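Long-range contacts in 5' nucleotidase family protein (Staphylococcus aureus subsp. aureus, PDB 4Q7F), which belongs to the 5'-nucleotidase family, pairing a calcineurin-like phosphoesterase domain that holds manganese and magnesium ions with a C-terminal 5'-nucleotidase domain: residues Q64-D69 with A101-T106; A21-S26 with T269-V274; F343-N348 with M515-V520; V338-F343 with V521-E526; K401-R406 with G483-Y488. All coordinates share one frame; numbering follows the deposited sequence.

Contact 1 (Q64-D69 with A101-T106)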
# COMPACT_ATOMS: atom_id res chain seq x y z
N GLN A 64 -30.70 11.53 0.74
CA GLN A 64 -30.18 10.39 0.02
C GLN A 64 -28.68 10.41 0.17
O GLN A 64 -28.10 11.44 0.50
CB GLN A 64 -30.58 10.39 -1.47
CG GLN A 64 -30.17 11.62 -2.25
CD GLN A 64 -30.76 11.61 -3.64
OE1 GLN A 64 -30.69 10.60 -4.35
NE2 GLN A 64 -31.33 12.71 -4.04
N SER A 65 -28.07 9.25 -0.03
CA SER A 65 -26.64 9.10 0.14
C SER A 65 -26.09 7.94 -0.65
O SER A 65 -26.80 6.96 -0.94
CB SER A 65 -26.34 8.85 1.61
OG SER A 65 -26.84 7.58 2.02
N PHE A 66 -24.78 8.06 -0.93
CA PHE A 66 -24.01 7.08 -1.66
C PHE A 66 -22.80 6.63 -0.83
O PHE A 66 -22.23 7.41 -0.04
CB PHE A 66 -23.55 7.64 -3.02
CG PHE A 66 -24.64 7.68 -4.04
CD1 PHE A 66 -25.63 8.65 -3.98
CD2 PHE A 66 -24.67 6.74 -5.07
CE1 PHE A 66 -26.63 8.69 -4.93
CE2 PHE A 66 -25.68 6.77 -6.01
CZ PHE A 66 -26.67 7.74 -5.94
N LYS A 67 -22.45 5.37 -1.02
CA LYS A 67 -21.37 4.69 -0.31
C LYS A 67 -20.35 4.16 -1.33
O LYS A 67 -20.68 3.43 -2.28
CB LYS A 67 -22.01 3.62 0.58
CG LYS A 67 -21.10 2.83 1.48
CD LYS A 67 -21.80 2.33 2.75
CE LYS A 67 -23.02 1.47 2.52
NZ LYS A 67 -23.41 0.73 3.76
N ILE A 68 -19.09 4.55 -1.11
CA ILE A 68 -17.99 4.31 -2.02
C ILE A 68 -16.76 3.68 -1.38
O ILE A 68 -16.40 4.03 -0.27
CB ILE A 68 -17.51 5.67 -2.58
CG1 ILE A 68 -18.69 6.41 -3.22
CG2 ILE A 68 -16.32 5.52 -3.54
CD1 ILE A 68 -18.44 7.85 -3.60
N ASP A 69 -16.18 2.70 -2.07
CA ASP A 69 -14.86 2.15 -1.70
C ASP A 69 -13.87 2.65 -2.73
O ASP A 69 -14.04 2.43 -3.93
CB ASP A 69 -14.82 0.63 -1.61
CG ASP A 69 -13.42 0.13 -1.22
OD1 ASP A 69 -12.55 0.14 -2.11
OD2 ASP A 69 -13.19 -0.25 -0.03
N ALA A 101 -24.21 -3.10 0.78
CA ALA A 101 -24.87 -2.30 -0.27
C ALA A 101 -24.16 -1.01 -0.67
O ALA A 101 -24.73 0.07 -0.56
CB ALA A 101 -26.32 -2.05 0.09
N PHE A 102 -22.92 -1.15 -1.15
CA PHE A 102 -22.18 -0.03 -1.70
C PHE A 102 -22.75 0.30 -3.08
O PHE A 102 -23.48 -0.51 -3.67
CB PHE A 102 -20.70 -0.36 -1.87
CG PHE A 102 -19.90 -0.22 -0.63
CD1 PHE A 102 -19.99 -1.16 0.38
CD2 PHE A 102 -18.98 0.83 -0.50
CE1 PHE A 102 -19.23 -1.04 1.53
CE2 PHE A 102 -18.22 0.95 0.63
CZ PHE A 102 -18.33 0.02 1.65
N ASP A 103 -22.39 1.46 -3.59
CA ASP A 103 -22.88 1.93 -4.86
C ASP A 103 -21.84 1.77 -5.93
O ASP A 103 -22.15 1.39 -7.07
CB ASP A 103 -23.36 3.38 -4.71
CG ASP A 103 -24.57 3.47 -3.78
OD1 ASP A 103 -25.65 2.93 -4.16
OD2 ASP A 103 -24.44 4.06 -2.68
N PHE A 104 -20.58 2.03 -5.57
CA PHE A 104 -19.53 1.83 -6.51
C PHE A 104 -18.18 1.95 -5.82
O PHE A 104 -18.08 2.30 -4.62
CB PHE A 104 -19.63 2.78 -7.71
CG PHE A 104 -19.61 4.23 -7.35
CD1 PHE A 104 -18.41 4.90 -7.20
CD2 PHE A 104 -20.79 4.94 -7.21
CE1 PHE A 104 -18.39 6.24 -6.87
CE2 PHE A 104 -20.78 6.28 -6.88
CZ PHE A 104 -19.57 6.93 -6.72
N GLY A 105 -17.18 1.57 -6.59
CA GLY A 105 -15.79 1.64 -6.13
C GLY A 105 -14.80 1.86 -7.25
O GLY A 105 -15.18 2.07 -8.42
N THR A 106 -13.52 1.86 -6.86
CA THR A 106 -12.42 2.04 -7.75
C THR A 106 -11.34 0.97 -7.47
O THR A 106 -11.40 0.23 -6.45
CB THR A 106 -11.75 3.42 -7.57
OG1 THR A 106 -11.25 3.54 -6.24
CG2 THR A 106 -12.74 4.53 -7.86
O HOH W 1 -13.32 -0.56 -4.55

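Contact 2 (A21-S26 with T269-V274)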
# COMPACT_ATOMS: atom_id res chain seq x y z
N ALA A 21 -25.53 12.99 0.60
CA ALA A 21 -24.25 12.74 1.23
C ALA A 21 -23.49 11.64 0.55
O ALA A 21 -24.06 10.60 0.19
CB ALA A 21 -24.43 12.42 2.71
N PHE A 22 -22.18 11.88 0.41
CA PHE A 22 -21.25 10.93 -0.15
C PHE A 22 -20.32 10.45 0.93
O PHE A 22 -19.63 11.24 1.55
CB PHE A 22 -20.42 11.59 -1.26
CG PHE A 22 -21.20 11.90 -2.49
CD1 PHE A 22 -21.85 13.11 -2.63
CD2 PHE A 22 -21.28 10.97 -3.53
CE1 PHE A 22 -22.55 13.41 -3.78
CE2 PHE A 22 -21.98 11.26 -4.68
CZ PHE A 22 -22.62 12.48 -4.81
N TYR A 23 -20.32 9.14 1.16
CA TYR A 23 -19.46 8.49 2.14
C TYR A 23 -18.42 7.65 1.44
O TYR A 23 -18.74 6.84 0.55
CB TYR A 23 -20.28 7.55 3.03
CG TYR A 23 -21.27 8.25 3.88
CD1 TYR A 23 -20.89 8.76 5.12
CD2 TYR A 23 -22.59 8.43 3.46
CE1 TYR A 23 -21.78 9.41 5.93
CE2 TYR A 23 -23.50 9.07 4.27
CZ TYR A 23 -23.09 9.56 5.50
OH TYR A 23 -23.95 10.21 6.30
N VAL A 24 -17.18 7.76 1.88
CA VAL A 24 -16.14 7.00 1.26
C VAL A 24 -15.17 6.41 2.26
O VAL A 24 -14.82 7.04 3.25
CB VAL A 24 -15.37 7.85 0.20
CG1 VAL A 24 -14.91 9.18 0.77
CG2 VAL A 24 -14.17 7.07 -0.37
N VAL A 25 -14.82 5.14 2.00
CA VAL A 25 -13.74 4.45 2.70
C VAL A 25 -12.69 4.21 1.62
O VAL A 25 -13.01 4.09 0.41
CB VAL A 25 -14.16 3.14 3.39
CG1 VAL A 25 -15.04 3.44 4.58
CG2 VAL A 25 -14.87 2.19 2.43
N SER A 26 -11.43 4.20 2.03
CA SER A 26 -10.34 3.96 1.09
C SER A 26 -9.26 3.20 1.80
O SER A 26 -9.08 3.34 3.02
CB SER A 26 -9.76 5.28 0.56
OG SER A 26 -8.82 5.06 -0.49
N THR A 269 -10.31 3.59 9.96
CA THR A 269 -10.23 4.36 11.19
C THR A 269 -11.00 5.66 11.00
O THR A 269 -11.34 6.33 11.98
CB THR A 269 -8.78 4.70 11.56
OG1 THR A 269 -8.19 5.43 10.49
CG2 THR A 269 -7.97 3.43 11.77
N THR A 270 -11.28 6.01 9.74
CA THR A 270 -12.06 7.22 9.41
C THR A 270 -12.93 6.94 8.17
O THR A 270 -12.76 5.91 7.49
CB THR A 270 -11.17 8.47 9.18
OG1 THR A 270 -10.27 8.24 8.10
CG2 THR A 270 -10.32 8.79 10.40
N VAL A 271 -13.91 7.81 7.95
CA VAL A 271 -14.83 7.76 6.84
C VAL A 271 -14.96 9.18 6.31
O VAL A 271 -15.16 10.08 7.10
CB VAL A 271 -16.23 7.33 7.31
CG1 VAL A 271 -17.22 7.48 6.17
CG2 VAL A 271 -16.20 5.91 7.84
N GLY A 272 -14.83 9.38 5.00
CA GLY A 272 -14.97 10.70 4.41
C GLY A 272 -16.44 10.95 4.14
O GLY A 272 -17.13 10.04 3.68
N ARG A 273 -16.92 12.15 4.46
CA ARG A 273 -18.32 12.51 4.20
C ARG A 273 -18.35 13.87 3.52
O ARG A 273 -17.79 14.83 4.04
CB ARG A 273 -19.16 12.56 5.46
CG ARG A 273 -20.64 12.82 5.19
CD ARG A 273 -21.42 13.00 6.48
NE ARG A 273 -21.18 14.29 7.13
CZ ARG A 273 -21.51 14.58 8.38
NH1 ARG A 273 -22.09 13.68 9.16
NH2 ARG A 273 -21.28 15.79 8.87
N VAL A 274 -18.96 13.92 2.34
CA VAL A 274 -19.12 15.17 1.63
C VAL A 274 -20.60 15.32 1.40
O VAL A 274 -21.23 14.41 0.88
CB VAL A 274 -18.37 15.16 0.29
CG1 VAL A 274 -18.67 16.43 -0.49
CG2 VAL A 274 -16.87 15.04 0.55
O HOH W 2 -11.56 5.37 5.05

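Contact 3 (F343-N348 with M515-V520)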
# COMPACT_ATOMS: atom_id res chain seq x y z
N PHE A 343 17.55 -10.34 13.76
CA PHE A 343 16.43 -10.64 12.89
C PHE A 343 16.69 -10.22 11.42
O PHE A 343 16.31 -10.94 10.52
CB PHE A 343 15.12 -10.06 13.41
CG PHE A 343 13.92 -10.49 12.61
CD1 PHE A 343 13.41 -11.76 12.75
CD2 PHE A 343 13.34 -9.63 11.69
CE1 PHE A 343 12.31 -12.17 12.00
CE2 PHE A 343 12.26 -10.04 10.93
CZ PHE A 343 11.75 -11.31 11.08
N THR A 344 17.32 -9.08 11.19
CA THR A 344 17.65 -8.67 9.81
C THR A 344 18.74 -9.60 9.24
O THR A 344 18.74 -9.94 8.04
CB THR A 344 18.08 -7.21 9.70
OG1 THR A 344 19.22 -6.96 10.53
CG2 THR A 344 16.94 -6.33 10.12
N ASN A 345 19.65 -10.00 10.12
CA ASN A 345 20.69 -10.94 9.75
C ASN A 345 20.05 -12.25 9.32
O ASN A 345 20.41 -12.81 8.31
CB ASN A 345 21.61 -11.21 10.91
CG ASN A 345 22.75 -12.10 10.51
OD1 ASN A 345 23.57 -11.72 9.68
ND2 ASN A 345 22.79 -13.30 11.08
N PHE A 346 19.07 -12.69 10.11
CA PHE A 346 18.33 -13.91 9.81
C PHE A 346 17.61 -13.85 8.46
O PHE A 346 17.69 -14.80 7.69
CB PHE A 346 17.33 -14.18 10.92
CG PHE A 346 16.17 -15.04 10.50
CD1 PHE A 346 16.32 -16.39 10.32
CD2 PHE A 346 14.93 -14.47 10.30
CE1 PHE A 346 15.25 -17.17 9.93
CE2 PHE A 346 13.85 -15.24 9.92
CZ PHE A 346 14.01 -16.60 9.74
N MSE A 347 16.90 -12.76 8.19
CA MSE A 347 16.14 -12.63 6.94
C MSE A 347 17.09 -12.66 5.78
O MSE A 347 16.87 -13.39 4.82
CB MSE A 347 15.27 -11.38 6.90
CG MSE A 347 14.05 -11.51 7.82
SE MSE A 347 12.72 -10.13 7.39
CE MSE A 347 13.72 -8.56 8.02
N ASN A 348 18.14 -11.84 5.83
CA ASN A 348 19.13 -11.83 4.76
C ASN A 348 19.81 -13.20 4.55
O ASN A 348 20.03 -13.61 3.42
CB ASN A 348 20.14 -10.71 4.97
CG ASN A 348 19.64 -9.38 4.45
OD1 ASN A 348 19.42 -9.22 3.24
ND2 ASN A 348 19.49 -8.41 5.33
N MSE A 515 19.28 -23.60 14.06
CA MSE A 515 19.31 -22.16 13.83
C MSE A 515 20.65 -21.54 14.12
O MSE A 515 20.74 -20.57 14.88
CB MSE A 515 18.23 -21.47 14.66
CG MSE A 515 16.83 -21.85 14.21
SE MSE A 515 16.40 -21.07 12.44
CE MSE A 515 16.62 -19.16 12.90
N ARG A 516 21.70 -22.11 13.55
CA ARG A 516 23.04 -21.55 13.71
C ARG A 516 23.22 -20.63 12.50
O ARG A 516 23.63 -21.07 11.43
CB ARG A 516 24.08 -22.66 13.74
CG ARG A 516 23.83 -23.68 14.84
CD ARG A 516 25.03 -24.59 15.02
NE ARG A 516 26.21 -23.83 15.43
CZ ARG A 516 27.42 -24.35 15.62
NH1 ARG A 516 28.43 -23.56 15.99
NH2 ARG A 516 27.64 -25.65 15.45
N ILE A 517 22.90 -19.36 12.69
CA ILE A 517 22.93 -18.38 11.61
C ILE A 517 24.26 -17.64 11.52
O ILE A 517 24.67 -17.02 12.49
CB ILE A 517 21.80 -17.33 11.79
CG1 ILE A 517 20.46 -18.00 12.14
CG2 ILE A 517 21.67 -16.45 10.55
CD1 ILE A 517 20.03 -19.10 11.18
N PRO A 518 24.95 -17.71 10.37
CA PRO A 518 26.21 -16.97 10.26
C PRO A 518 25.94 -15.47 10.13
O PRO A 518 24.83 -15.06 9.75
CB PRO A 518 26.84 -17.51 8.98
CG PRO A 518 25.75 -18.15 8.22
CD PRO A 518 24.76 -18.63 9.24
N GLN A 519 26.95 -14.66 10.44
CA GLN A 519 26.78 -13.22 10.37
C GLN A 519 27.00 -12.72 8.94
O GLN A 519 28.13 -12.63 8.47
CB GLN A 519 27.72 -12.50 11.34
CG GLN A 519 27.32 -11.04 11.58
CD GLN A 519 25.95 -10.91 12.27
OE1 GLN A 519 25.59 -11.74 13.12
NE2 GLN A 519 25.20 -9.86 11.92
N VAL A 520 25.91 -12.40 8.26
CA VAL A 520 25.95 -11.90 6.89
C VAL A 520 25.66 -10.40 6.79
O VAL A 520 25.95 -9.79 5.76
CB VAL A 520 25.00 -12.69 5.97
CG1 VAL A 520 25.42 -14.15 5.92
CG2 VAL A 520 23.54 -12.54 6.42

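Contact 4 (V338-F343 with V521-E526)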
# COMPACT_ATOMS: atom_id res chain seq x y z
N VAL A 338 19.63 1.23 11.93
CA VAL A 338 20.98 1.87 12.03
C VAL A 338 22.12 0.90 12.19
O VAL A 338 23.29 1.29 12.06
CB VAL A 338 21.17 2.83 13.24
CG1 VAL A 338 21.09 4.29 12.85
CG2 VAL A 338 20.32 2.43 14.44
N ALA A 339 21.82 -0.33 12.56
CA ALA A 339 22.88 -1.31 12.78
C ALA A 339 22.31 -2.70 12.61
O ALA A 339 21.07 -2.89 12.61
CB ALA A 339 23.47 -1.13 14.18
N PRO A 340 23.20 -3.68 12.46
CA PRO A 340 22.75 -5.05 12.32
C PRO A 340 21.93 -5.50 13.51
O PRO A 340 22.17 -5.04 14.64
CB PRO A 340 24.06 -5.86 12.29
CG PRO A 340 25.11 -4.90 11.83
CD PRO A 340 24.67 -3.55 12.30
N HIS A 341 20.98 -6.38 13.25
CA HIS A 341 20.14 -6.94 14.27
C HIS A 341 20.01 -8.44 13.96
O HIS A 341 19.96 -8.81 12.78
CB HIS A 341 18.77 -6.24 14.24
CG HIS A 341 17.89 -6.62 15.39
ND1 HIS A 341 17.14 -7.77 15.38
CD2 HIS A 341 17.68 -6.03 16.59
CE1 HIS A 341 16.48 -7.87 16.52
NE2 HIS A 341 16.78 -6.82 17.27
N PRO A 342 19.94 -9.30 14.98
CA PRO A 342 19.81 -10.73 14.67
C PRO A 342 18.66 -11.08 13.71
O PRO A 342 18.78 -12.03 12.93
CB PRO A 342 19.61 -11.37 16.04
CG PRO A 342 20.32 -10.45 16.98
CD PRO A 342 20.10 -9.07 16.43
N PHE A 343 17.55 -10.34 13.76
CA PHE A 343 16.43 -10.64 12.89
C PHE A 343 16.69 -10.22 11.42
O PHE A 343 16.31 -10.94 10.52
CB PHE A 343 15.12 -10.06 13.41
CG PHE A 343 13.92 -10.49 12.61
CD1 PHE A 343 13.41 -11.76 12.75
CD2 PHE A 343 13.34 -9.63 11.69
CE1 PHE A 343 12.31 -12.17 12.00
CE2 PHE A 343 12.26 -10.04 10.93
CZ PHE A 343 11.75 -11.31 11.08
N VAL A 521 25.13 -9.82 7.86
CA VAL A 521 24.83 -8.37 7.92
C VAL A 521 25.89 -7.76 8.81
O VAL A 521 26.05 -8.13 9.98
CB VAL A 521 23.41 -8.08 8.45
CG1 VAL A 521 23.15 -6.57 8.47
CG2 VAL A 521 22.38 -8.75 7.58
N ASP A 522 26.64 -6.85 8.22
CA ASP A 522 27.73 -6.22 8.89
C ASP A 522 27.91 -4.84 8.27
O ASP A 522 28.47 -4.71 7.19
CB ASP A 522 28.96 -7.10 8.68
CG ASP A 522 30.20 -6.54 9.31
OD1 ASP A 522 30.11 -5.54 10.03
OD2 ASP A 522 31.27 -7.12 9.07
N PHE A 523 27.39 -3.82 8.95
CA PHE A 523 27.46 -2.45 8.45
C PHE A 523 27.43 -1.48 9.61
O PHE A 523 27.14 -1.86 10.74
CB PHE A 523 26.30 -2.15 7.49
CG PHE A 523 24.94 -2.09 8.14
CD1 PHE A 523 24.24 -3.25 8.44
CD2 PHE A 523 24.36 -0.86 8.44
CE1 PHE A 523 22.98 -3.18 9.03
CE2 PHE A 523 23.10 -0.78 9.04
CZ PHE A 523 22.42 -1.95 9.34
N LYS A 524 27.71 -0.22 9.32
CA LYS A 524 27.77 0.81 10.32
C LYS A 524 27.19 2.06 9.76
O LYS A 524 27.39 2.35 8.57
CB LYS A 524 29.24 1.16 10.65
CG LYS A 524 30.10 -0.02 10.98
CD LYS A 524 31.55 0.41 11.13
CE LYS A 524 32.46 -0.79 11.16
NZ LYS A 524 33.89 -0.36 11.23
N VAL A 525 26.50 2.81 10.60
CA VAL A 525 25.91 4.09 10.20
C VAL A 525 26.34 5.12 11.20
O VAL A 525 26.20 4.91 12.39
CB VAL A 525 24.39 4.02 10.15
CG1 VAL A 525 23.82 5.35 9.69
CG2 VAL A 525 23.99 2.91 9.21
N GLU A 526 26.89 6.21 10.71
CA GLU A 526 27.37 7.24 11.58
C GLU A 526 27.43 8.50 10.76
O GLU A 526 27.10 8.47 9.58
CB GLU A 526 28.75 6.86 12.09
CG GLU A 526 29.81 6.81 11.00
CD GLU A 526 31.13 6.29 11.53
OE1 GLU A 526 32.04 7.12 11.75
OE2 GLU A 526 31.22 5.07 11.77
O HOH W 3 25.59 1.58 12.96

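Contact 5 (K401-R406 with G483-Y488)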
# COMPACT_ATOMS: atom_id res chain seq x y z
N LYS A 401 26.45 -0.19 -5.46
CA LYS A 401 26.67 0.99 -4.64
C LYS A 401 25.52 1.98 -4.78
O LYS A 401 25.18 2.63 -3.81
CB LYS A 401 27.99 1.68 -4.97
CG LYS A 401 28.24 2.93 -4.14
CD LYS A 401 29.65 3.45 -4.36
CE LYS A 401 29.93 4.71 -3.57
NZ LYS A 401 29.15 5.87 -4.06
N GLU A 402 24.98 2.14 -5.98
CA GLU A 402 23.86 3.06 -6.19
C GLU A 402 22.65 2.65 -5.37
O GLU A 402 21.90 3.49 -4.88
CB GLU A 402 23.45 3.09 -7.67
CG GLU A 402 24.42 3.81 -8.56
CD GLU A 402 23.96 3.84 -10.00
OE1 GLU A 402 22.78 3.54 -10.28
OE2 GLU A 402 24.80 4.14 -10.85
N ALA A 403 22.44 1.35 -5.25
CA ALA A 403 21.32 0.84 -4.48
C ALA A 403 21.58 1.11 -3.00
O ALA A 403 20.72 1.59 -2.32
CB ALA A 403 21.13 -0.65 -4.72
N ILE A 404 22.81 0.90 -2.52
CA ILE A 404 23.07 1.14 -1.09
C ILE A 404 22.98 2.65 -0.82
O ILE A 404 22.56 3.05 0.25
CB ILE A 404 24.41 0.54 -0.60
CG1 ILE A 404 24.41 -0.98 -0.81
CG2 ILE A 404 24.60 0.79 0.88
CD1 ILE A 404 25.76 -1.65 -0.58
N GLU A 405 23.36 3.49 -1.79
CA GLU A 405 23.26 4.94 -1.60
C GLU A 405 21.77 5.35 -1.52
O GLU A 405 21.40 6.29 -0.81
CB GLU A 405 23.96 5.67 -2.74
CG GLU A 405 25.49 5.54 -2.76
CD GLU A 405 26.20 6.35 -1.69
OE1 GLU A 405 25.52 6.96 -0.87
OE2 GLU A 405 27.48 6.38 -1.65
N ARG A 406 20.91 4.65 -2.24
CA ARG A 406 19.47 4.98 -2.22
C ARG A 406 18.95 4.71 -0.80
O ARG A 406 18.34 5.59 -0.20
CB ARG A 406 18.70 4.21 -3.26
CG ARG A 406 17.16 4.25 -3.10
CD ARG A 406 16.56 5.65 -2.98
NE ARG A 406 15.11 5.57 -2.76
CZ ARG A 406 14.36 6.54 -2.25
NH1 ARG A 406 14.91 7.71 -1.89
NH2 ARG A 406 13.06 6.34 -2.09
N GLY A 483 10.00 1.92 -4.84
CA GLY A 483 10.69 2.69 -3.81
C GLY A 483 11.85 3.49 -4.37
O GLY A 483 12.74 3.88 -3.63
N GLN A 484 11.81 3.78 -5.68
CA GLN A 484 12.86 4.55 -6.37
C GLN A 484 14.22 3.83 -6.42
O GLN A 484 15.28 4.46 -6.26
CB GLN A 484 13.06 5.97 -5.79
CG GLN A 484 11.85 6.87 -5.86
CD GLN A 484 12.12 8.23 -5.24
OE1 GLN A 484 13.21 8.80 -5.39
NE2 GLN A 484 11.13 8.77 -4.54
N TYR A 485 14.17 2.51 -6.62
CA TYR A 485 15.36 1.68 -6.82
C TYR A 485 15.40 1.35 -8.33
O TYR A 485 15.34 0.19 -8.77
CB TYR A 485 15.31 0.43 -5.96
CG TYR A 485 15.61 0.73 -4.50
CD1 TYR A 485 14.61 1.13 -3.62
CD2 TYR A 485 16.91 0.67 -4.01
CE1 TYR A 485 14.89 1.42 -2.29
CE2 TYR A 485 17.20 0.96 -2.68
CZ TYR A 485 16.21 1.32 -1.82
OH TYR A 485 16.52 1.63 -0.49
N ASP A 486 15.49 2.42 -9.10
CA ASP A 486 15.49 2.35 -10.56
C ASP A 486 16.70 1.64 -11.18
O ASP A 486 16.59 1.12 -12.28
CB ASP A 486 15.28 3.77 -11.10
CG ASP A 486 13.92 4.33 -10.68
OD1 ASP A 486 12.89 3.85 -11.20
OD2 ASP A 486 13.86 5.20 -9.78
N MSE A 487 17.81 1.55 -10.46
CA MSE A 487 18.99 0.87 -10.97
C MSE A 487 18.75 -0.61 -11.19
O MSE A 487 19.48 -1.24 -11.93
CB MSE A 487 20.21 1.15 -10.07
CG MSE A 487 20.28 0.40 -8.73
SE MSE A 487 18.84 0.77 -7.41
CE MSE A 487 19.20 2.68 -7.13
N TYR A 488 17.73 -1.20 -10.57
CA TYR A 488 17.48 -2.62 -10.79
C TYR A 488 16.67 -2.93 -12.05
O TYR A 488 16.65 -4.08 -12.49
CB TYR A 488 16.73 -3.26 -9.64
CG TYR A 488 17.44 -3.26 -8.32
CD1 TYR A 488 18.74 -3.77 -8.21
CD2 TYR A 488 16.80 -2.84 -7.16
CE1 TYR A 488 19.38 -3.81 -7.00
CE2 TYR A 488 17.44 -2.89 -5.93
CZ TYR A 488 18.74 -3.38 -5.87
OH TYR A 488 19.42 -3.43 -4.70

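Contact 1 (Q64-D69 with A101-T106)
Lys67 and Asp103 clasp each other through two hydrogen bonds. Asp103 N donates to Lys67 O at 2.9 Å, while Lys67 N returns a bond to Asp103 OD2, also 2.9 Å, entering on the anti lone pair of that oxygen with an N-H...O angle of 160°. The carboxylate thus stands in for a backbone carbonyl just before strand 104-105 begins. Further along, Asp69 N reaches Phe104 O at 3.2 Å and Thr106 N reaches Asp69 O at 3.0 Å, so Ile68 pairs with Phe104 and Asp69 with Gly105 in parallel register. Strands 65-69 and 104-105 are the two parallel arms of a beta-alpha-beta crossover through helices 78-85 and 91-99; strand 104-105 forms one margin of its sheet in the phosphoesterase domain. The apolar contacts fall on both faces. On one, Lys67 CG lies over the Phe102 ring, 3.7 Å from its centroid; the amine beyond turns to Glu56, Asn52 and the carbonyl of Met100. On the other, Ile68 runs beside Phe104 with CG1 over the ring face and CD1 3.4 Å from Phe104 CZ. Phe66 meets the Asp103 side chain at about a right angle, its CD2 3.5 Å from Asp103 CG, and stacks on Phe150. Asp69 OD2 is taken by Tyr97, and Asp69 OD1 accepts from Gly71 N.

Contact 2 (A21-S26 with T269-V274)
In the antiparallel pairing of strand 19-25 with strand 270-278, Phe22 faces Val274 and Val24 faces Gly272 as hydrogen-bonded pairs, with Tyr23 and Arg273 the non-hydrogen-bonded pair between them. Phe22 N donates to Val274 O at 2.7 Å and Val274 N to Phe22 O at 2.9 Å; Val24 and Gly272 exchange a matching pair of bonds. Just past the end of strand 19-25 a water continues the ladder, accepting from Ser26 N and donating to Thr270 O. Val24 CG1 sits between its backbone N and carbonyl carbon (chi1 51°) and packs close against Gly272, 3.9 Å from Gly272 CA. On the other face Tyr23 and Arg273 run side by side, Arg273 CD 3.6 Å from Tyr23 CE1, and both polar ends converge on Asp58 OD2: a salt bridge from Arg273 NH1, a hydrogen bond from Tyr23 OH. Val271 CG1 comes to the edge of the same ring, 4.0 Å from Tyr23 CD1. The face bearing Phe22, Val24 and Val274 packs on strands 242-244 and 259-264 of a second sheet, while Tyr23 and Val271 touch helix 48-59: the layered beta sandwich flanked by helices that is typical of calcineurin-like phosphoesterases.

Contact 3 (F343-N348 with M515-V520)
Asn345 meets the backbone of residues 518-520 with both ends of its amide, and this is the tight part of the contact. Its OD1 accepts from Val520 N at 2.8 Å, in the plane of the amide carbonyl, and takes a second bond from Val521 N. ND2 donates to Pro518 O at 3.0 Å; the donor stands 40° out of that carbonyl's plane. With CG anti to the backbone N (chi1 -176°), the amide joins helix 342-355 to the loop between helix 501-511 and strand 522-526, in the C-terminal part of the chain. The Ile517 side chain runs past that of Asn345 in the opposite direction, with Ile517 CG2 3.4 Å from Asn345 ND2. The Gln519 amide stacks on that of Asn345, planes 13° apart, and its NE2 bonds to Val521 O. This side opens to solvent, where Pro518 and Gln519 are exposed. At the other end the packing is buried but less well defined: the poorly ordered selenomethionine Met515 brings its CE to 3.8 Å from Phe346 CD1.

Contact 4 (V338-F343 with V521-E526)
Val525 N donates to a water 2.8 Å from it; the same water also lies by Val338 O, at a distance too short to be trusted, so a bridge between the two backbones is only probable. Beside it Val525 CG2 approaches Val338 O to 3.4 Å. The rest of the contact is apolar and turns on Phe523. Its CG is tucked between the backbone N and the carbonyl carbon (chi1 69°), and the ring reaches the Ala339-Pro340 link, with Phe523 CZ 3.4 Å from Ala339 C. Pro340 CD lies over one face, 4.0 Å from the ring centroid and offset toward the rim, while Val521 CG1 and Val525 CG2 sit at the edge in the ring plane. Tyr442 meets the ring nearly parallel. Pro340 CB also touches Val521 CG1, at 4.0 Å. Just past the proline, His341 ND1 accepts from Phe343 N at 3.1 Å. Residues 338-340 pack along strand 522-526, at the margin of a mixed sheet, just before the chain enters helix 342-355 through a histidine N-cap.

Contact 5 (K401-R406 with G483-Y488)
Arg406 grips the carbonyl oxygen of Gly483 side-on with two nitrogens. NH2 lies 2.9 Å from Gly483 O and NE 3.0 Å from it; both bonds run close to the guanidinium plane, but NE approaches in the plane of the carbonyl whereas NH2 stands 48° out of it. The Gln484 side chain stacks on one face of the guanidinium, amide and guanidinium planes 13° apart. Nearer the helix, Arg406 CG, anti to its backbone N (chi1 167°), sits over the face of the Tyr485 ring, 3.5 Å from its centroid, while Ala403 O comes to the ring edge. The second cluster surrounds Ala403 CB, which meets the selenium of selenomethionine Met487 at 3.8 Å and Tyr488 OH at 3.3 Å; that selenium lies over the centre of the Tyr488 ring. Helix 397-408 of the C-terminal domain is thereby packed against the turn after helix 476-479, a few residues along the chain from Asn475 and Tyr477 of the ligand pocket. In the next shell, Glu409 holds Arg406 NH1 in a salt bridge, and Tyr485 OH bonds to Ser407 OG and Asn433 O, which holds the ring with its face against Arg406 CG. Lys399 NZ donates to Met487 O, joining the helix to the short 3-10 segment 486-488. Tyr488 also packs on Ile472 and Val474 of strand 469-475.

Overall arrangement
From the N terminus, strand 19-25 opens the long loop that contact 2 closes some 240 residues later, and contact 1 is nested inside it. The two share one sheet: strand 65-69 pairs with strand 19-25, so strands 104-105, 65-69, 19-25 and 270-278 lie in succession across the phosphoesterase domain. The C-terminal domain follows in series. There contact 4 forms the outermost loop, contact 3 nests within it, and contact 5 within both. Contacts 3 and 4 meet around helix 342-355, tying its start and side to the last residues of the chain, whereas contact 5 stands apart from them. Centres of contacts 1 and 3 are about 48 Å apart, on opposite sides of the chain's centre.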